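Local coordinates for protein CrmK (PDB 5I1V) that is a flavin-dependent oxidase with covalently bound FAD that takes part in recycling a shunt product in caerulomycin biosynthesis, at residues 111-116 / 318-323. Residues are numbered along the deposited sequence; the frame is centred on the assembly and turned at random.
Sequences LYKNYG and PWLATS
With CG turned anti to the backbone N in both residues (chi1 -170° in Tyr112, 170° in Trp319), the phenol ring and the indole each leave their helix toward the other, and the two side chains run past one another in opposite directions. Trp319 places CE3 of its six-membered ring over one face of the Tyr112 ring, offset toward the rim and 3.8 Å from Tyr112 CD1; Trp319 CZ3 comes within 3.6 Å of the same CD1. The ring planes meet at 59° with centroids 5.3 Å apart, an oblique aromatic pair. Tyr112 CB also reaches the indole edge, lying in its plane 4.0 Å from Trp319 CZ3. Farther round the ring, on the same side of its plane as Trp319, Leu320 CD2 comes obliquely to Tyr112 CD2 at 4.1 Å, and Lys113 CE passes 4.3 Å from that methyl. The nearly antiparallel helix segments, whose axes come within 12.0 Å at their closest, are thus bridged by side chains alone. Cutting Tyr112 back to an alanine would probably leave a gap between the two helices, taking from Trp319 and Leu320 the ring they pack on. The contact joins helix 104-115 of the FAD-binding part to the helix following edge strand 311-318 of the large antiparallel sheet. Pro219 touches both aromatic side chains, while Arg15 and Leu18 of the second subunit pack on Tyr112 and Leu320. The Trp319 side chain is about 12 Å from the FAD, so the contact does not itself touch the cofactor. Lacking polar bonds between the segments, it rests on dispersion and burial of apolar surface.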
loop_
_atom_site.group_PDB
_atom_site.type_symbol
_atom_site.label_atom_id
_atom_site.label_comp_id
_atom_site.label_asym_id
_atom_site.label_seq_id
_atom_site.Cartn_x
_atom_site.Cartn_y
_atom_site.Cartn_z
ATOM N N LEU A 111 -2.511 1.529 -15.762
ATOM C CA LEU A 111 -2.441 0.819 -17.028
ATOM C C LEU A 111 -3.574 -0.168 -17.169
ATOM O O LEU A 111 -4.228 -0.208 -18.212
ATOM C CB LEU A 111 -1.127 0.074 -17.195
ATOM C CG LEU A 111 0.079 0.965 -17.417
ATOM C CD1 LEU A 111 1.302 0.126 -17.814
ATOM C CD2 LEU A 111 -0.178 2.073 -18.419
ATOM N N TYR A 112 -3.852 -0.916 -16.117
ATOM C CA TYR A 112 -4.789 -1.959 -16.200
ATOM C C TYR A 112 -6.220 -1.447 -16.210
ATOM O O TYR A 112 -6.977 -1.807 -17.078
ATOM C CB TYR A 112 -4.590 -3.008 -15.072
ATOM C CG TYR A 112 -5.469 -4.183 -15.385
ATOM C CD1 TYR A 112 -5.151 -5.054 -16.408
ATOM C CD2 TYR A 112 -6.704 -4.338 -14.748
ATOM C CE1 TYR A 112 -5.992 -6.114 -16.741
ATOM C CE2 TYR A 112 -7.548 -5.386 -15.072
ATOM C CZ TYR A 112 -7.206 -6.280 -16.045
ATOM O OH TYR A 112 -8.109 -7.299 -16.325
ATOM N N LYS A 113 -6.600 -0.583 -15.286
ATOM C CA LYS A 113 -7.999 -0.172 -15.233
ATOM C C LYS A 113 -8.347 0.691 -16.460
ATOM O O LYS A 113 -9.414 0.562 -17.038
ATOM C CB LYS A 113 -8.327 0.546 -13.944
ATOM C CG LYS A 113 -8.199 -0.347 -12.712
ATOM C CD LYS A 113 -8.745 0.322 -11.476
ATOM C CE LYS A 113 -8.347 -0.433 -10.233
ATOM N NZ LYS A 113 -9.140 0.083 -9.078
ATOM N N ASN A 114 -7.430 1.538 -16.883
ATOM C CA ASN A 114 -7.746 2.443 -17.984
ATOM C C ASN A 114 -7.619 1.863 -19.395
ATOM O O ASN A 114 -8.324 2.312 -20.330
ATOM C CB ASN A 114 -6.925 3.708 -17.878
ATOM C CG ASN A 114 -7.331 4.532 -16.689
ATOM O OD1 ASN A 114 -8.397 5.132 -16.680
ATOM N ND2 ASN A 114 -6.501 4.549 -15.674
ATOM N N TYR A 115 -6.712 0.918 -19.551
ATOM C CA TYR A 115 -6.413 0.387 -20.881
ATOM C C TYR A 115 -6.443 -1.105 -21.016
ATOM O O TYR A 115 -6.464 -1.622 -22.154
ATOM C CB TYR A 115 -5.067 0.915 -21.355
ATOM C CG TYR A 115 -4.816 2.412 -21.150
ATOM C CD1 TYR A 115 -5.306 3.348 -22.034
ATOM C CD2 TYR A 115 -4.081 2.868 -20.059
ATOM C CE1 TYR A 115 -5.056 4.719 -21.877
ATOM C CE2 TYR A 115 -3.810 4.234 -19.885
ATOM C CZ TYR A 115 -4.327 5.154 -20.788
ATOM O OH TYR A 115 -4.050 6.505 -20.618
ATOM N N GLY A 116 -6.394 -1.802 -19.886
ATOM C CA GLY A 116 -6.453 -3.233 -19.888
ATOM C C GLY A 116 -5.115 -3.903 -20.156
ATOM O O GLY A 116 -5.068 -5.099 -20.464
ATOM N N PRO A 318 -8.965 -12.619 -10.125
ATOM C CA PRO A 318 -8.562 -11.857 -11.318
ATOM C C PRO A 318 -7.066 -11.508 -11.278
ATOM O O PRO A 318 -6.475 -11.448 -10.201
ATOM C CB PRO A 318 -9.447 -10.616 -11.253
ATOM C CG PRO A 318 -10.678 -11.058 -10.520
ATOM C CD PRO A 318 -10.122 -12.000 -9.451
ATOM N N TRP A 319 -6.453 -11.300 -12.434
ATOM C CA TRP A 319 -5.016 -10.986 -12.489
ATOM C C TRP A 319 -4.543 -9.883 -11.515
ATOM O O TRP A 319 -3.630 -10.097 -10.705
ATOM C CB TRP A 319 -4.532 -10.626 -13.924
ATOM C CG TRP A 319 -3.124 -10.088 -13.805
ATOM C CD1 TRP A 319 -2.023 -10.803 -13.500
ATOM C CD2 TRP A 319 -2.716 -8.711 -13.838
ATOM N NE1 TRP A 319 -0.953 -9.974 -13.357
ATOM C CE2 TRP A 319 -1.344 -8.685 -13.578
ATOM C CE3 TRP A 319 -3.371 -7.509 -14.115
ATOM C CZ2 TRP A 319 -0.611 -7.502 -13.539
ATOM C CZ3 TRP A 319 -2.642 -6.326 -14.087
ATOM C CH2 TRP A 319 -1.288 -6.328 -13.784
ATOM N N LEU A 320 -5.124 -8.692 -11.605
ATOM C CA LEU A 320 -4.676 -7.597 -10.751
ATOM C C LEU A 320 -4.824 -7.956 -9.272
ATOM O O LEU A 320 -3.986 -7.634 -8.472
ATOM C CB LEU A 320 -5.388 -6.304 -11.103
ATOM C CG LEU A 320 -4.929 -5.045 -10.348
ATOM C CD1 LEU A 320 -3.450 -4.753 -10.560
ATOM C CD2 LEU A 320 -5.785 -3.887 -10.803
ATOM N N ALA A 321 -5.899 -8.632 -8.927
ATOM C CA ALA A 321 -6.078 -9.135 -7.576
ATOM C C ALA A 321 -4.994 -10.134 -7.186
ATOM O O ALA A 321 -4.409 -10.037 -6.085
ATOM C CB ALA A 321 -7.461 -9.748 -7.421
ATOM N N THR A 322 -4.642 -11.055 -8.076
ATOM C CA THR A 322 -3.543 -12.005 -7.666
ATOM C C THR A 322 -2.201 -11.264 -7.534
ATOM O O THR A 322 -1.369 -11.568 -6.672
ATOM C CB THR A 322 -3.458 -13.374 -8.442
ATOM O OG1 THR A 322 -2.290 -13.468 -9.262
ATOM C CG2 THR A 322 -4.657 -13.683 -9.282
ATOM N N SER A 323 -2.010 -10.244 -8.354
ATOM C CA SER A 323 -0.796 -9.451 -8.274
ATOM C C SER A 323 -0.742 -8.682 -6.943
ATOM O O SER A 323 0.306 -8.543 -6.334
ATOM C CB SER A 323 -0.785 -8.485 -9.481
ATOM O OG SER A 323 0.043 -7.371 -9.252
#